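Side-chain contacts in pectinesterase (Sitophilus oryzae, PDB 4PMH), which hydrolyses the methyl esters of pectin's galacturonate chains, releasing methanol, and probably helps the rice weevil digest plant cell walls: residues Ala54-Ile59 against Ala127-Ser132; Ser114-Leu119 against Ser132-Cys137; Thr150-Lys155 against Val159-Leu164. One frame throughout, in Å; residues are numbered along the deposited sequence.

Contact 1: residues Ala54-Ile59 against Ala127-Ser132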
loop_
_atom_site.group_PDB
_atom_site.type_symbol
_atom_site.label_atom_id
_atom_site.label_comp_id
_atom_site.label_asym_id
_atom_site.label_seq_id
_atom_site.Cartn_x
_atom_site.Cartn_y
_atom_site.Cartn_z
ATOM N N ALA A 54 16.845 -15.883 -6.751
ATOM C CA ALA A 54 15.731 -16.767 -7.109
ATOM C C ALA A 54 14.790 -16.053 -8.095
ATOM O O ALA A 54 14.312 -16.656 -9.032
ATOM C CB ALA A 54 14.971 -17.192 -5.875
ATOM N N VAL A 55 14.531 -14.761 -7.852
ATOM C CA VAL A 55 13.672 -13.935 -8.707
ATOM C C VAL A 55 14.269 -13.885 -10.106
ATOM O O VAL A 55 13.564 -14.096 -11.109
ATOM C CB VAL A 55 13.490 -12.500 -8.141
ATOM C CG1 VAL A 55 12.917 -11.544 -9.187
ATOM C CG2 VAL A 55 12.635 -12.531 -6.888
ATOM N N ASN A 56 15.582 -13.663 -10.152
ATOM C CA ASN A 56 16.308 -13.563 -11.391
ATOM C C ASN A 56 16.200 -14.867 -12.162
ATOM O O ASN A 56 15.975 -14.859 -13.365
ATOM C CB ASN A 56 17.787 -13.283 -11.135
ATOM C CG ASN A 56 18.059 -11.863 -10.674
ATOM O OD1 ASN A 56 17.189 -10.991 -10.716
ATOM N ND2 ASN A 56 19.294 -11.617 -10.244
ATOM N N ALA A 57 16.381 -15.985 -11.477
ATOM C CA ALA A 57 16.300 -17.291 -12.148
ATOM C C ALA A 57 14.941 -17.499 -12.803
ATOM O O ALA A 57 14.865 -17.899 -13.967
ATOM C CB ALA A 57 16.599 -18.435 -11.179
ATOM N N ALA A 58 13.884 -17.214 -12.047
ATOM C CA ALA A 58 12.508 -17.364 -12.533
ATOM C C ALA A 58 12.200 -16.438 -13.725
ATOM O O ALA A 58 11.604 -16.861 -14.720
ATOM C CB ALA A 58 11.519 -17.124 -11.397
ATOM N N ILE A 59 12.627 -15.177 -13.638
ATOM C CA ILE A 59 12.387 -14.232 -14.717
ATOM C C ILE A 59 13.184 -14.609 -15.974
ATOM O O ILE A 59 12.616 -14.651 -17.080
ATOM C CB ILE A 59 12.709 -12.794 -14.278
ATOM C CG1 ILE A 59 11.703 -12.365 -13.215
ATOM C CG2 ILE A 59 12.701 -11.847 -15.490
ATOM C CD1 ILE A 59 11.892 -10.955 -12.710
ATOM N N ALA A 127 24.574 -7.505 -15.687
ATOM C CA ALA A 127 23.841 -8.420 -16.568
ATOM C C ALA A 127 22.464 -8.843 -16.070
ATOM O O ALA A 127 21.697 -9.414 -16.847
ATOM C CB ALA A 127 24.678 -9.666 -16.825
ATOM N N ASP A 128 22.148 -8.582 -14.799
ATOM C CA ASP A 128 20.901 -9.091 -14.179
ATOM C C ASP A 128 19.627 -8.283 -14.554
ATOM O O ASP A 128 19.669 -7.058 -14.709
ATOM C CB ASP A 128 21.038 -9.144 -12.644
ATOM C CG ASP A 128 22.153 -10.082 -12.166
ATOM O OD1 ASP A 128 22.508 -11.032 -12.896
ATOM O OD2 ASP A 128 22.676 -9.890 -11.034
ATOM N N PRO A 129 18.471 -8.972 -14.667
ATOM C CA PRO A 129 17.239 -8.339 -15.141
ATOM C C PRO A 129 16.743 -7.135 -14.344
ATOM O O PRO A 129 16.109 -6.275 -14.929
ATOM C CB PRO A 129 16.207 -9.480 -15.118
ATOM C CG PRO A 129 16.805 -10.541 -14.266
ATOM C CD PRO A 129 18.286 -10.411 -14.408
ATOM N N ALA A 130 17.036 -7.043 -13.049
ATOM C CA ALA A 130 16.628 -5.854 -12.263
ATOM C C ALA A 130 17.719 -4.786 -12.121
ATOM O O ALA A 130 17.581 -3.851 -11.304
ATOM C CB ALA A 130 16.136 -6.268 -10.883
ATOM N N TYR A 131 18.782 -4.890 -12.922
ATOM C CA TYR A 131 19.928 -3.999 -12.758
ATOM C C TYR A 131 19.549 -2.534 -13.014
ATOM O O TYR A 131 20.006 -1.636 -12.300
ATOM C CB TYR A 131 21.100 -4.429 -13.661
ATOM C CG TYR A 131 22.336 -3.580 -13.440
ATOM C CD1 TYR A 131 23.199 -3.836 -12.386
ATOM C CD2 TYR A 131 22.610 -2.497 -14.256
ATOM C CE1 TYR A 131 24.318 -3.042 -12.167
ATOM C CE2 TYR A 131 23.728 -1.701 -14.044
ATOM C CZ TYR A 131 24.566 -1.978 -13.005
ATOM O OH TYR A 131 25.680 -1.199 -12.800
ATOM N N SER A 132 18.700 -2.299 -14.011
ATOM C CA SER A 132 18.281 -0.932 -14.338
ATOM C C SER A 132 17.526 -0.274 -13.171
ATOM O O SER A 132 17.720 0.914 -12.892
ATOM C CB SER A 132 17.456 -0.898 -15.625
ATOM O OG SER A 132 16.378 -1.831 -15.578
HETATM O O HOH W 1 20.650 -9.146 -9.389
HETATM O O HOH W 2 18.298 -8.512 -10.919
#
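Asn56 lays its amide against the start of a turn, with OD1 packed 3.6 Å from CG of Pro129. The other end of the same amide lies near Asp128, where Asn56 ND2 is 3.8 Å from Asp128 CG. The two side chains run about perpendicular, with their flat groups turned 43° apart, and what joins them is water rather than a direct bond. Water 1 accepts from Asn56 ND2 at 2.9 Å and donates to Asp128 OD2 at 2.7 Å. Water 2 donates to Asn56 OD1 at 2.7 Å and takes the backbone N-H of Ala130, its oxygen 2.9 Å from that N. One helix turn on from Asn56, Ile59 adds an apolar touch, CG2 to Pro129 CB at 4.2 Å.

In the next shell, Gln52 NE2 also donates to Asn56 OD1, and the backbone N of Asn125 holds Asp128 OD2. Each of these oxygens is therefore gripped by a protein donor as well as a water. Asp128 to Tyr131 form a type I turn, and Ala130 stands at the N-cap of helix 131-138, so water 2 ties Asn56 to the point where that helix begins. On its own side, helix 51-61 packs on strands 42-44 and 80-82, Val55 resting on Val80 and Ile82. The contact thus joins a helix at the end of the parallel beta-helix to the loop leading into another helix on its flank.

In both water bridges the donor and acceptor roles are defined, which is consistent with the modelled orientation of the Asn56 amide, since water 2 accepts from Ala130 N and can donate to OD1; the two donors to Asp128 OD2 would probably favour an ionised carboxylate.

Contact 2: residues Ser114-Leu119 against Ser132-Cys137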
loop_
_atom_site.group_PDB
_atom_site.type_symbol
_atom_site.label_atom_id
_atom_site.label_comp_id
_atom_site.label_asym_id
_atom_site.label_seq_id
_atom_site.Cartn_x
_atom_site.Cartn_y
_atom_site.Cartn_z
ATOM N N SER A 114 25.321 6.615 -1.893
ATOM C CA SER A 114 26.475 5.815 -1.479
ATOM C C SER A 114 26.094 4.735 -0.465
ATOM O O SER A 114 26.521 3.582 -0.578
ATOM C CB SER A 114 27.593 6.683 -0.902
ATOM O OG SER A 114 27.906 7.717 -1.815
ATOM N N ALA A 115 25.302 5.121 0.531
ATOM C CA ALA A 115 24.852 4.194 1.544
ATOM C C ALA A 115 23.964 3.105 0.924
ATOM O O ALA A 115 24.044 1.929 1.314
ATOM C CB ALA A 115 24.113 4.934 2.651
ATOM N N TYR A 116 23.143 3.491 -0.053
ATOM C CA TYR A 116 22.278 2.532 -0.762
ATOM C C TYR A 116 23.132 1.504 -1.490
ATOM O O TYR A 116 22.876 0.296 -1.405
ATOM C CB TYR A 116 21.349 3.275 -1.721
ATOM C CG TYR A 116 20.580 2.416 -2.702
ATOM C CD1 TYR A 116 19.343 1.840 -2.363
ATOM C CD2 TYR A 116 21.067 2.198 -3.976
ATOM C CE1 TYR A 116 18.644 1.067 -3.278
ATOM C CE2 TYR A 116 20.381 1.427 -4.899
ATOM C CZ TYR A 116 19.170 0.861 -4.559
ATOM O OH TYR A 116 18.525 0.095 -5.500
ATOM N N LYS A 117 24.181 1.969 -2.161
ATOM C CA LYS A 117 25.088 1.051 -2.834
ATOM C C LYS A 117 25.728 0.076 -1.865
ATOM O O LYS A 117 25.810 -1.124 -2.147
ATOM C CB LYS A 117 26.157 1.797 -3.621
ATOM C CG LYS A 117 25.619 2.487 -4.860
ATOM C CD LYS A 117 26.729 3.073 -5.727
ATOM C CE LYS A 117 27.421 1.996 -6.554
ATOM N NZ LYS A 117 28.602 2.554 -7.289
ATOM N N SER A 118 26.196 0.588 -0.730
ATOM C CA SER A 118 26.835 -0.267 0.273
ATOM C C SER A 118 25.859 -1.288 0.797
ATOM O O SER A 118 26.211 -2.447 0.980
ATOM C CB SER A 118 27.391 0.542 1.444
ATOM O OG SER A 118 28.478 1.330 1.005
ATOM N N LEU A 119 24.624 -0.858 1.022
ATOM C CA LEU A 119 23.631 -1.730 1.608
ATOM C C LEU A 119 23.147 -2.834 0.651
ATOM O O LEU A 119 23.018 -3.987 1.062
ATOM C CB LEU A 119 22.455 -0.898 2.131
ATOM C CG LEU A 119 21.469 -1.588 3.072
ATOM C CD1 LEU A 119 22.116 -1.899 4.416
ATOM C CD2 LEU A 119 20.222 -0.722 3.262
ATOM N N SER A 132 18.700 -2.299 -14.011
ATOM C CA SER A 132 18.281 -0.932 -14.338
ATOM C C SER A 132 17.526 -0.274 -13.171
ATOM O O SER A 132 17.720 0.914 -12.892
ATOM C CB SER A 132 17.456 -0.898 -15.625
ATOM O OG SER A 132 16.378 -1.831 -15.578
ATOM N N MET A 133 16.707 -1.046 -12.457
ATOM C CA MET A 133 16.066 -0.513 -11.246
ATOM C C MET A 133 17.125 -0.100 -10.220
ATOM O O MET A 133 17.102 1.021 -9.727
ATOM C CB MET A 133 15.104 -1.525 -10.617
ATOM C CG MET A 133 13.882 -1.824 -11.462
ATOM S SD MET A 133 12.927 -3.223 -10.828
ATOM C CE MET A 133 12.328 -2.576 -9.269
ATOM N N TYR A 134 18.039 -1.017 -9.902
ATOM C CA TYR A 134 19.118 -0.733 -8.935
ATOM C C TYR A 134 19.949 0.490 -9.363
ATOM O O TYR A 134 20.162 1.450 -8.579
ATOM C CB TYR A 134 20.001 -1.980 -8.717
ATOM C CG TYR A 134 21.370 -1.645 -8.163
ATOM C CD1 TYR A 134 21.522 -1.231 -6.844
ATOM C CD2 TYR A 134 22.501 -1.690 -8.968
ATOM C CE1 TYR A 134 22.764 -0.885 -6.332
ATOM C CE2 TYR A 134 23.755 -1.351 -8.460
ATOM C CZ TYR A 134 23.876 -0.944 -7.142
ATOM O OH TYR A 134 25.118 -0.612 -6.615
ATOM N N ASN A 135 20.387 0.472 -10.616
ATOM C CA ASN A 135 21.214 1.542 -11.146
ATOM C C ASN A 135 20.518 2.912 -11.132
ATOM O O ASN A 135 21.148 3.931 -10.848
ATOM C CB ASN A 135 21.717 1.203 -12.550
ATOM C CG ASN A 135 22.696 2.245 -13.076
ATOM O OD1 ASN A 135 23.600 2.694 -12.356
ATOM N ND2 ASN A 135 22.514 2.646 -14.325
ATOM N N SER A 136 19.217 2.937 -11.400
ATOM C CA SER A 136 18.465 4.190 -11.367
ATOM C C SER A 136 18.410 4.780 -9.959
ATOM O O SER A 136 18.400 5.990 -9.801
ATOM C CB SER A 136 17.042 4.003 -11.902
ATOM O OG SER A 136 16.209 3.477 -10.889
ATOM N N CYS A 137 18.387 3.937 -8.933
ATOM C CA CYS A 137 18.500 4.406 -7.564
ATOM C C CYS A 137 19.954 4.732 -7.186
ATOM O O CYS A 137 20.223 5.745 -6.524
ATOM C CB CYS A 137 17.924 3.368 -6.613
ATOM S SG CYS A 137 16.153 3.140 -6.879
#
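Tyr116 pushes its ring between two residues of the facing helix: CZ comes within 3.5 Å of Cys137 CB, and CE2 lies at the same 3.5 Å from Tyr134 CD1. With CG anti to its backbone N (chi1 169°), the Tyr116 side chain reaches across the gap between the helices. The two tyrosine rings meet rim to rim, neither over the other's face, with planes only 20° apart and centroids separated by 5.7 Å. Cys137 SG makes a sulfur-aromatic contact, oblique to the Tyr116 ring.

Helices 113-120 and 131-138 form a roughly antiparallel pair on the flank of the parallel beta-helix, their short segments crossing at 146° and coming no closer than 10.6 Å between axes. Large side chains bridge that spacing. On the inner side the disulfide of Cys137 with Cys148 ties helix 131-138 to helix 145-148, while Tyr116 OH is satisfied by a hydrogen bond with Tyr81 OH; Phe124 stacks on Tyr134.

Toward solvent the packing thins to one exposed side chain. Lys117 crosses Tyr134 at about a right angle and folds at chi3, bringing CE back beside the phenol, 3.5 Å from Tyr134 OH, with CG of the lysine at 3.6 Å from the same oxygen. The aliphatic part does the touching there, and the chain beyond CE runs on away from the ring.

Contact 3: residues Thr150-Lys155 against Val159-Leu164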
loop_
_atom_site.group_PDB
_atom_site.type_symbol
_atom_site.label_atom_id
_atom_site.label_comp_id
_atom_site.label_asym_id
_atom_site.label_seq_id
_atom_site.Cartn_x
_atom_site.Cartn_y
_atom_site.Cartn_z
ATOM N N THR A 150 12.140 1.654 -1.338
ATOM C CA THR A 150 11.284 0.463 -1.292
ATOM C C THR A 150 12.078 -0.794 -1.044
ATOM O O THR A 150 13.054 -1.053 -1.747
ATOM C CB THR A 150 10.471 0.281 -2.591
ATOM O OG1 THR A 150 9.587 1.391 -2.779
ATOM C CG2 THR A 150 9.637 -0.999 -2.530
ATOM N N VAL A 151 11.649 -1.579 -0.061
ATOM C CA VAL A 151 12.294 -2.869 0.245
ATOM C C VAL A 151 11.901 -3.985 -0.751
ATOM O O VAL A 151 12.767 -4.680 -1.274
ATOM C CB VAL A 151 12.043 -3.285 1.717
ATOM C CG1 VAL A 151 12.514 -4.702 1.999
ATOM C CG2 VAL A 151 12.704 -2.284 2.652
ATOM N N PHE A 152 10.612 -4.107 -1.039
ATOM C CA PHE A 152 10.082 -5.072 -2.012
ATOM C C PHE A 152 9.322 -4.285 -3.105
ATOM O O PHE A 152 8.273 -3.691 -2.845
ATOM C CB PHE A 152 9.153 -6.019 -1.256
ATOM C CG PHE A 152 8.928 -7.363 -1.900
ATOM C CD1 PHE A 152 8.274 -7.477 -3.124
ATOM C CD2 PHE A 152 9.251 -8.529 -1.210
ATOM C CE1 PHE A 152 8.027 -8.730 -3.680
ATOM C CE2 PHE A 152 8.992 -9.780 -1.749
ATOM C CZ PHE A 152 8.369 -9.878 -2.991
ATOM N N TRP A 153 9.856 -4.291 -4.332
ATOM C CA TRP A 153 9.425 -3.398 -5.404
ATOM C C TRP A 153 8.909 -4.228 -6.590
ATOM O O TRP A 153 9.675 -4.917 -7.241
ATOM C CB TRP A 153 10.609 -2.536 -5.844
ATOM C CG TRP A 153 10.267 -1.345 -6.712
ATOM C CD1 TRP A 153 9.127 -1.137 -7.445
ATOM C CD2 TRP A 153 11.111 -0.218 -6.963
ATOM N NE1 TRP A 153 9.202 0.059 -8.116
ATOM C CE2 TRP A 153 10.416 0.640 -7.839
ATOM C CE3 TRP A 153 12.382 0.159 -6.511
ATOM C CZ2 TRP A 153 10.942 1.853 -8.263
ATOM C CZ3 TRP A 153 12.916 1.358 -6.945
ATOM C CH2 TRP A 153 12.195 2.199 -7.807
ATOM N N VAL A 154 7.605 -4.166 -6.846
ATOM C CA VAL A 154 6.976 -5.006 -7.865
ATOM C C VAL A 154 6.589 -4.142 -9.060
ATOM O O VAL A 154 5.702 -3.299 -8.944
ATOM C CB VAL A 154 5.710 -5.690 -7.324
ATOM C CG1 VAL A 154 5.092 -6.598 -8.382
ATOM C CG2 VAL A 154 6.016 -6.468 -6.063
ATOM N N LYS A 155 7.270 -4.364 -10.186
ATOM C CA LYS A 155 6.971 -3.740 -11.471
ATOM C C LYS A 155 6.500 -4.740 -12.524
ATOM O O LYS A 155 6.557 -4.428 -13.698
ATOM C CB LYS A 155 8.222 -3.026 -12.009
ATOM C CG LYS A 155 8.605 -1.807 -11.196
ATOM C CD LYS A 155 9.905 -1.166 -11.674
ATOM C CE LYS A 155 9.683 -0.133 -12.772
ATOM N NZ LYS A 155 9.164 1.163 -12.255
ATOM N N VAL A 159 1.956 -10.824 -10.034
ATOM C CA VAL A 159 2.730 -11.288 -8.922
ATOM C C VAL A 159 1.822 -11.578 -7.734
ATOM O O VAL A 159 0.918 -10.789 -7.423
ATOM C CB VAL A 159 3.781 -10.233 -8.488
ATOM C CG1 VAL A 159 4.472 -10.677 -7.224
ATOM C CG2 VAL A 159 4.781 -10.017 -9.598
ATOM N N GLN A 160 2.098 -12.699 -7.070
ATOM C CA GLN A 160 1.476 -13.066 -5.819
ATOM C C GLN A 160 2.548 -13.021 -4.702
ATOM O O GLN A 160 3.651 -13.567 -4.865
ATOM C CB GLN A 160 0.860 -14.478 -5.918
ATOM C CG GLN A 160 -0.226 -14.616 -6.985
ATOM C CD GLN A 160 -0.815 -16.020 -7.053
ATOM O OE1 GLN A 160 -0.204 -16.991 -6.587
ATOM N NE2 GLN A 160 -1.980 -16.142 -7.666
ATOM N N ILE A 161 2.232 -12.343 -3.594
ATOM C CA ILE A 161 3.120 -12.263 -2.437
ATOM C C ILE A 161 2.354 -12.880 -1.279
ATOM O O ILE A 161 1.254 -12.432 -0.968
ATOM C CB ILE A 161 3.496 -10.796 -2.089
ATOM C CG1 ILE A 161 4.243 -10.125 -3.233
ATOM C CG2 ILE A 161 4.370 -10.772 -0.847
ATOM C CD1 ILE A 161 4.475 -8.627 -3.007
ATOM N N VAL A 162 2.918 -13.907 -0.651
ATOM C CA VAL A 162 2.145 -14.761 0.253
ATOM C C VAL A 162 2.963 -15.131 1.476
ATOM O O VAL A 162 4.147 -15.428 1.350
ATOM C CB VAL A 162 1.753 -16.065 -0.464
ATOM C CG1 VAL A 162 0.855 -16.935 0.411
ATOM C CG2 VAL A 162 1.108 -15.749 -1.797
ATOM N N ASN A 163 2.327 -15.123 2.647
ATOM C CA ASN A 163 2.916 -15.699 3.856
ATOM C C ASN A 163 4.331 -15.178 4.173
ATOM O O ASN A 163 5.259 -15.931 4.386
ATOM C CB ASN A 163 2.920 -17.236 3.752
ATOM C CG ASN A 163 3.208 -17.914 5.087
ATOM O OD1 ASN A 163 2.808 -17.420 6.134
ATOM N ND2 ASN A 163 3.885 -19.047 5.049
ATOM N N LEU A 164 4.496 -13.876 4.246
ATOM C CA LEU A 164 5.792 -13.357 4.601
ATOM C C LEU A 164 5.639 -11.931 5.097
ATOM O O LEU A 164 4.563 -11.326 4.984
ATOM C CB LEU A 164 6.758 -13.457 3.400
ATOM C CG LEU A 164 6.337 -12.819 2.075
ATOM C CD1 LEU A 164 6.481 -11.300 2.131
ATOM C CD2 LEU A 164 7.149 -13.377 0.915
#
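Ile161 and Phe152 meet from opposite directions across the interior of the right-handed parallel beta-helix, the fold of pectin methylesterases. Strand 152-154 belongs to one parallel sheet and strand 160-162 to another; the chain turns a corner between them, and no hydrogen bond joins the two segments. Inward-facing side chains fill the space between the sheets.

From its CB, Ile161 branches to CG1, placed anti to the carbonyl carbon (chi1 -62°), and this is the branch that points at the opposite strand. Ile161 CG1 touches the far part of the phenyl ring, 4.1 Å from Phe152 CE1 and from CZ of the same ring. An extended chi2 (173°) carries Ile161 CD1 farther toward the opposite strand than CG1: it sits obliquely against the ring, 3.6 Å from Phe152 CE1. Ile161 and Val154 run past each other in opposite senses, with Val154 CG2 4.0 Å from Ile161 CD1. The methyl is thus wedged where ring and valine meet. Leu181, one coil further on, touches both Phe152 and Ile161 and continues the packing along the helix axis.

On the outward side of strand 160-162, the Gln160 amide bonds to Thr90 and Gln189, which belong to the strands flanking it in the sheet. Nearer the corner the two valines come tip to tip, and there CG1 of Val154 lies 3.6 Å from CG2 of Val159.

In the fold
Contacts 1 and 2 share helix 131-138: contact 1 holds its start and contact 2 its body, their centres about 15 Å apart. Their segments alternate along the chain, and both lie beside Tyr81, which Ala130 and Tyr134 touch. Contact 3 lies deeper, its centre about 11 Å from the chain's centre against 24 Å and 22 Å for contacts 1 and 2. It meets contact 2 directly through the outer side of strand 152-154, where Met133 CE packs 3.5 Å from Trp153 CG and Cys137 SG 3.7 Å from Trp153 CZ3. All three lie away from the probable catalytic pair, Asp200 and Asp226.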